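PDB 3MU7: xylanase and alpha-amylase inhibitor protein from Scadoxus multiflorus, which probably inhibits both xylanases and alpha-amylases, using a TIM-barrel scaffold of the glycosyl hydrolase family 18 type. Local coordinates for residues P53-Q64 / S110-D119. Residues are numbered along the deposited sequence; the frame is centred on the assembly and turned at random.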
ATOM      1  N   PRO A  53       3.518   2.587 -18.384  1.00  9.83           N
ATOM      2  CA  PRO A  53       2.270   2.932 -17.690  1.00 10.25           C
ATOM      3  C   PRO A  53       1.029   2.635 -18.528  1.00 10.38           C
ATOM      4  O   PRO A  53       0.076   2.047 -18.020  1.00 10.12           O
ATOM      5  CB  PRO A  53       2.410   4.434 -17.421  1.00 10.41           C
ATOM      6  CG  PRO A  53       3.875   4.681 -17.431  1.00 12.00           C
ATOM      7  CD  PRO A  53       4.441   3.735 -18.455  1.00 10.46           C
ATOM      8  N   LYS A  54       1.039   3.008 -19.807  1.00 10.59           N
ATOM      9  CA  LYS A  54      -0.114   2.740 -20.662  1.00 11.44           C
ATOM     10  C   LYS A  54      -0.359   1.236 -20.785  1.00 11.15           C
ATOM     11  O   LYS A  54      -1.506   0.791 -20.823  1.00 11.29           O
ATOM     12  CB  LYS A  54       0.058   3.383 -22.044  1.00 12.25           C
ATOM     13  CG  LYS A  54       0.125   4.911 -22.038  1.00 14.59           C
ATOM     14  CD  LYS A  54      -1.232   5.552 -21.754  1.00 17.27           C
ATOM     15  CE  LYS A  54      -1.210   7.050 -22.050  1.00 18.49           C
ATOM     16  NZ  LYS A  54      -2.562   7.669 -21.918  1.00 19.57           N
ATOM     17  N   GLY A  55       0.725   0.461 -20.819  1.00 10.93           N
ATOM     18  CA  GLY A  55       0.644  -0.994 -20.901  1.00 10.71           C
ATOM     19  C   GLY A  55       0.002  -1.646 -19.688  1.00 10.70           C
ATOM     20  O   GLY A  55      -0.423  -2.796 -19.750  1.00 11.18           O
ATOM     21  N   LEU A  56      -0.078  -0.916 -18.579  1.00 10.19           N
ATOM     22  CA  LEU A  56      -0.754  -1.436 -17.397  1.00 10.33           C
ATOM     23  C   LEU A  56      -2.258  -1.515 -17.559  1.00  9.98           C
ATOM     24  O   LEU A  56      -2.893  -2.304 -16.870  1.00 10.01           O
ATOM     25  CB  LEU A  56      -0.423  -0.612 -16.148  1.00 10.75           C
ATOM     26  CG  LEU A  56       1.024  -0.618 -15.650  1.00 11.76           C
ATOM     27  CD1 LEU A  56       1.108   0.049 -14.285  1.00 12.45           C
ATOM     28  CD2 LEU A  56       1.592  -2.025 -15.593  1.00 13.42           C
ATOM     29  N   GLU A  57      -2.832  -0.703 -18.447  1.00  9.63           N
ATOM     30  CA  GLU A  57      -4.281  -0.649 -18.589  1.00  9.80           C
ATOM     31  C   GLU A  57      -4.959  -2.037 -18.644  1.00  9.34           C
ATOM     32  O   GLU A  57      -5.803  -2.335 -17.795  1.00  9.54           O
ATOM     33  CB  GLU A  57      -4.717   0.227 -19.774  1.00 10.21           C
ATOM     34  CG  GLU A  57      -6.232   0.229 -19.937  1.00 11.82           C
ATOM     35  CD  GLU A  57      -6.752   1.071 -21.077  1.00 14.28           C
ATOM     36  OE1 GLU A  57      -5.981   1.817 -21.704  1.00 16.28           O
ATOM     37  OE2 GLU A  57      -7.972   0.990 -21.325  1.00 16.18           O
ATOM     38  N   PRO A  58      -4.602  -2.892 -19.634  1.00  9.09           N
ATOM     39  CA  PRO A  58      -5.305  -4.181 -19.694  1.00  8.68           C
ATOM     40  C   PRO A  58      -4.967  -5.102 -18.527  1.00  8.49           C
ATOM     41  O   PRO A  58      -5.778  -5.948 -18.159  1.00  8.45           O
ATOM     42  CB  PRO A  58      -4.819  -4.788 -21.016  1.00  9.00           C
ATOM     43  CG  PRO A  58      -3.535  -4.120 -21.297  1.00  9.40           C
ATOM     44  CD  PRO A  58      -3.693  -2.719 -20.786  1.00  9.10           C
ATOM     45  N   GLN A  59      -3.782  -4.928 -17.951  1.00  8.32           N
ATOM     46  CA  GLN A  59      -3.365  -5.755 -16.823  1.00  8.37           C
ATOM     47  C   GLN A  59      -4.150  -5.414 -15.557  1.00  7.83           C
ATOM     48  O   GLN A  59      -4.549  -6.311 -14.805  1.00  7.73           O
ATOM     49  CB  GLN A  59      -1.871  -5.613 -16.581  1.00  8.62           C
ATOM     50  CG  GLN A  59      -1.009  -5.927 -17.786  1.00 10.57           C
ATOM     51  CD  GLN A  59       0.429  -6.097 -17.364  1.00 11.51           C
ATOM     52  OE1 GLN A  59       0.756  -7.032 -16.639  1.00 11.11           O
ATOM     53  NE2 GLN A  59       1.295  -5.162 -17.769  1.00 13.65           N
ATOM     54  N   ILE A  60      -4.373  -4.123 -15.336  1.00  7.46           N
ATOM     55  CA  ILE A  60      -5.212  -3.656 -14.239  1.00  7.33           C
ATOM     56  C   ILE A  60      -6.618  -4.246 -14.393  1.00  7.31           C
ATOM     57  O   ILE A  60      -7.188  -4.795 -13.446  1.00  7.21           O
ATOM     58  CB  ILE A  60      -5.289  -2.110 -14.217  1.00  7.54           C
ATOM     59  CG1 ILE A  60      -3.943  -1.505 -13.812  1.00  8.12           C
ATOM     60  CG2 ILE A  60      -6.373  -1.639 -13.264  1.00  7.93           C
ATOM     61  CD1 ILE A  60      -3.758  -0.064 -14.267  1.00  8.59           C
ATOM     62  N   LYS A  61      -7.170  -4.141 -15.602  1.00  7.39           N
ATOM     63  CA  LYS A  61      -8.508  -4.661 -15.866  1.00  7.80           C
ATOM     64  C   LYS A  61      -8.570  -6.169 -15.653  1.00  7.44           C
ATOM     65  O   LYS A  61      -9.541  -6.685 -15.109  1.00  7.86           O
ATOM     66  CB  LYS A  61      -8.973  -4.295 -17.278  1.00  8.10           C
ATOM     67  CG  LYS A  61      -9.213  -2.815 -17.475  1.00  8.88           C
ATOM     68  CD  LYS A  61      -9.517  -2.524 -18.939  1.00 11.12           C
ATOM     69  CE  LYS A  61      -9.689  -1.047 -19.198  1.00 13.13           C
ATOM     70  NZ  LYS A  61      -9.985  -0.789 -20.639  1.00 14.62           N
ATOM     71  N   HIS A  62      -7.526  -6.874 -16.069  1.00  7.24           N
ATOM     72  CA  HIS A  62      -7.479  -8.310 -15.839  1.00  7.55           C
ATOM     73  C   HIS A  62      -7.501  -8.625 -14.335  1.00  7.13           C
ATOM     74  O   HIS A  62      -8.261  -9.478 -13.875  1.00  7.61           O
ATOM     75  CB  HIS A  62      -6.258  -8.952 -16.486  1.00  7.65           C
ATOM     76  CG  HIS A  62      -6.151 -10.409 -16.182  1.00  7.81           C
ATOM     77  ND1 HIS A  62      -7.018 -11.335 -16.718  1.00  8.44           N
ATOM     78  CD2 HIS A  62      -5.323 -11.100 -15.365  1.00  8.39           C
ATOM     79  CE1 HIS A  62      -6.716 -12.538 -16.265  1.00  9.43           C
ATOM     80  NE2 HIS A  62      -5.695 -12.421 -15.436  1.00  9.42           N
ATOM     81  N   CYS A  63      -6.665  -7.926 -13.570  1.00  7.02           N
ATOM     82  CA  CYS A  63      -6.649  -8.050 -12.113  1.00  7.29           C
ATOM     83  C   CYS A  63      -8.041  -7.850 -11.530  1.00  6.92           C
ATOM     84  O   CYS A  63      -8.503  -8.661 -10.719  1.00  7.02           O
ATOM     85  CB  CYS A  63      -5.692  -7.029 -11.514  1.00  7.59           C
ATOM     86  SG  CYS A  63      -3.951  -7.437 -11.777  1.00  7.36           S
ATOM     87  N   GLN A  64      -8.709  -6.776 -11.943  1.00  7.35           N
ATOM     88  CA  GLN A  64     -10.023  -6.450 -11.415  1.00  8.23           C
ATOM     89  C   GLN A  64     -11.058  -7.504 -11.792  1.00  8.64           C
ATOM     90  O   GLN A  64     -11.943  -7.820 -10.996  1.00  9.03           O
ATOM     91  CB  GLN A  64     -10.447  -5.064 -11.881  1.00  8.36           C
ATOM     92  CG  GLN A  64      -9.589  -3.970 -11.257  1.00  8.33           C
ATOM     93  CD  GLN A  64      -9.784  -2.617 -11.893  1.00  8.63           C
ATOM     94  OE1 GLN A  64     -10.049  -2.511 -13.088  1.00  9.22           O
ATOM     95  NE2 GLN A  64      -9.630  -1.567 -11.098  1.00  8.82           N
ATOM     96  N   SER A 110      -4.017  13.272 -18.811  1.00 17.73           N
ATOM     97  CA  SER A 110      -2.836  12.487 -19.187  1.00 17.03           C
ATOM     98  C   SER A 110      -3.102  10.951 -19.172  1.00 16.13           C
ATOM     99  O   SER A 110      -2.465  10.216 -19.929  1.00 16.89           O
ATOM    100  CB  SER A 110      -1.629  12.858 -18.322  1.00 17.37           C
ATOM    101  OG  SER A 110      -1.879  12.571 -16.959  1.00 18.22           O
ATOM    102  N   ARG A 111      -4.067  10.493 -18.328  1.00 14.99           N
ATOM    103  CA  ARG A 111      -4.384   9.066 -18.232  1.00 13.61           C
ATOM    104  C   ARG A 111      -3.119   8.155 -18.271  1.00 12.18           C
ATOM    105  O   ARG A 111      -2.937   7.365 -19.194  1.00 11.53           O
ATOM    106  CB  ARG A 111      -5.344   8.610 -19.341  1.00 14.12           C
ATOM    107  CG  ARG A 111      -6.567   9.490 -19.565  1.00 15.15           C
ATOM    108  CD  ARG A 111      -7.502   9.518 -18.355  1.00 14.82           C
ATOM    109  NE  ARG A 111      -7.976   8.187 -17.938  1.00 14.50           N
ATOM    110  CZ  ARG A 111      -8.963   8.010 -17.061  1.00 13.18           C
ATOM    111  NH1 ARG A 111      -9.564   9.051 -16.509  1.00 12.04           N
ATOM    112  NH2 ARG A 111      -9.337   6.768 -16.742  1.00 14.30           N
ATOM    113  N   PRO A 112      -2.286   8.276 -17.256  1.00 11.38           N
ATOM    114  CA  PRO A 112      -1.084   7.429 -17.256  1.00 11.24           C
ATOM    115  C   PRO A 112      -1.329   5.969 -17.492  1.00 10.91           C
ATOM    116  O   PRO A 112      -0.548   5.321 -18.187  1.00 11.60           O
ATOM    117  CB  PRO A 112      -0.362   7.879 -15.994  1.00 11.42           C
ATOM    118  CG  PRO A 112      -0.634   9.354 -16.008  1.00 11.99           C
ATOM    119  CD  PRO A 112      -1.893   9.609 -16.767  1.00 11.43           C
ATOM    120  N   PHE A 113      -2.396   5.425 -16.901  1.00 10.13           N
ATOM    121  CA  PHE A 113      -2.738   4.009 -17.080  1.00  9.99           C
ATOM    122  C   PHE A 113      -3.913   3.850 -18.043  1.00  9.88           C
ATOM    123  O   PHE A 113      -4.698   2.897 -17.942  1.00 10.14           O
ATOM    124  CB  PHE A 113      -3.076   3.369 -15.730  1.00  9.85           C
ATOM    125  CG  PHE A 113      -1.989   3.379 -14.705  1.00  9.36           C
ATOM    126  CD1 PHE A 113      -0.649   3.574 -15.068  1.00 10.25           C
ATOM    127  CD2 PHE A 113      -2.307   3.215 -13.360  1.00  9.86           C
ATOM    128  CE1 PHE A 113       0.351   3.586 -14.082  1.00 10.94           C
ATOM    129  CE2 PHE A 113      -1.317   3.241 -12.378  1.00 10.39           C
ATOM    130  CZ  PHE A 113       0.019   3.421 -12.739  1.00 10.28           C
ATOM    131  N   GLY A 114      -4.041   4.790 -18.978  1.00 10.12           N
ATOM    132  CA  GLY A 114      -5.121   4.709 -19.950  1.00 10.30           C
ATOM    133  C   GLY A 114      -6.497   4.804 -19.322  1.00 10.51           C
ATOM    134  O   GLY A 114      -6.709   5.524 -18.362  1.00 10.53           O
ATOM    135  N   ASN A 115      -7.440   4.055 -19.882  1.00 10.90           N
ATOM    136  CA  ASN A 115      -8.830   4.105 -19.439  1.00 11.55           C
ATOM    137  C   ASN A 115      -9.171   3.215 -18.244  1.00 11.13           C
ATOM    138  O   ASN A 115     -10.330   3.097 -17.863  1.00 11.27           O
ATOM    139  CB  ASN A 115      -9.772   3.833 -20.616  1.00 12.65           C
ATOM    140  CG  ASN A 115      -9.683   4.905 -21.682  1.00 15.51           C
ATOM    141  OD1 ASN A 115      -9.182   6.004 -21.434  1.00 18.51           O
ATOM    142  ND2 ASN A 115     -10.169   4.594 -22.875  1.00 18.98           N
ATOM    143  N   ALA A 116      -8.154   2.595 -17.651  1.00 10.41           N
ATOM    144  CA  ALA A 116      -8.344   1.876 -16.395  1.00  9.81           C
ATOM    145  C   ALA A 116      -8.817   2.832 -15.306  1.00  9.05           C
ATOM    146  O   ALA A 116      -8.456   4.020 -15.303  1.00  9.13           O
ATOM    147  CB  ALA A 116      -7.058   1.209 -15.974  1.00 10.19           C
ATOM    148  N   VAL A 117      -9.648   2.314 -14.411  1.00  8.48           N
ATOM    149  CA  VAL A 117     -10.110   3.056 -13.248  1.00  8.75           C
ATOM    150  C   VAL A 117      -9.692   2.247 -12.035  1.00  8.41           C
ATOM    151  O   VAL A 117     -10.120   1.108 -11.853  1.00  8.57           O
ATOM    152  CB  VAL A 117     -11.641   3.270 -13.261  1.00  8.62           C
ATOM    153  CG1 VAL A 117     -12.089   3.985 -11.992  1.00 10.02           C
ATOM    154  CG2 VAL A 117     -12.063   4.064 -14.498  1.00 10.37           C
ATOM    155  N   LEU A 118      -8.837   2.838 -11.214  1.00  7.84           N
ATOM    156  CA  LEU A 118      -8.272   2.149 -10.061  1.00  7.70           C
ATOM    157  C   LEU A 118      -9.252   2.055  -8.907  1.00  7.39           C
ATOM    158  O   LEU A 118     -10.246   2.787  -8.847  1.00  8.39           O
ATOM    159  CB  LEU A 118      -6.988   2.838  -9.605  1.00  8.00           C
ATOM    160  CG  LEU A 118      -5.861   2.922 -10.627  1.00  7.99           C
ATOM    161  CD1 LEU A 118      -4.627   3.461  -9.940  1.00  9.45           C
ATOM    162  CD2 LEU A 118      -5.568   1.569 -11.258  1.00 10.32           C
ATOM    163  N   ASP A 119      -8.954   1.147  -7.983  1.00  7.25           N
ATOM    164  CA  ASP A 119      -9.795   0.913  -6.826  1.00  7.13           C
ATOM    165  C   ASP A 119      -9.462   1.771  -5.619  1.00  7.04           C
ATOM    166  O   ASP A 119     -10.140   1.678  -4.602  1.00  7.61           O
ATOM    167  CB  ASP A 119      -9.763  -0.563  -6.466  1.00  7.70           C
ATOM    168  CG  ASP A 119     -10.274  -1.421  -7.590  1.00  7.96           C
ATOM    169  OD1 ASP A 119     -11.488  -1.339  -7.877  1.00 10.09           O
ATOM    170  OD2 ASP A 119      -9.464  -2.136  -8.209  1.00  8.13           O
TER
HETATM  171  O   HOH W   1     -10.320  -0.413 -14.852  1.00 11.00           O
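Pro53 sets its CB at the edge of the Phe113 ring, in the ring plane. The Lys54 chain bends at chi2 (-73°) and carries NZ to two backbone carbonyls. Lys54 NZ donates to Arg111 O at 2.8 Å and to Ser110 O at 3.2 Å. Gly114 N reaches Arg111 O from the opposite face, closing a type I turn. Leu56 CD1 lies over one face of the Phe113 ring, 4.0 Å from its centroid, in a CH-pi contact. Glu57 OE1 accepts a weak bond from Asn115 N, while its OE2 forms a salt bridge with Lys61 NZ. Ile60 fills the middle: CD1 packs on Phe113 CD2 and Ala116 CB, and CG2 meets Leu118 CD2. Gln64 NE2 donates to Val117 O at 2.8 Å and to Asp119 OD2 at 2.9 Å, both close to its amide plane. A water links Gln64 OE1 to Val117 N. A leucine in place of Gln64 would probably leave Val117 O and Asp119 OD2 without this shared donor and the water without its acceptor. Asp119 OD2 also accepts from Val70 N. The contact packs helix 56-65 against the loop entering strand 120-125, outside the parallel strands of a TIM barrel.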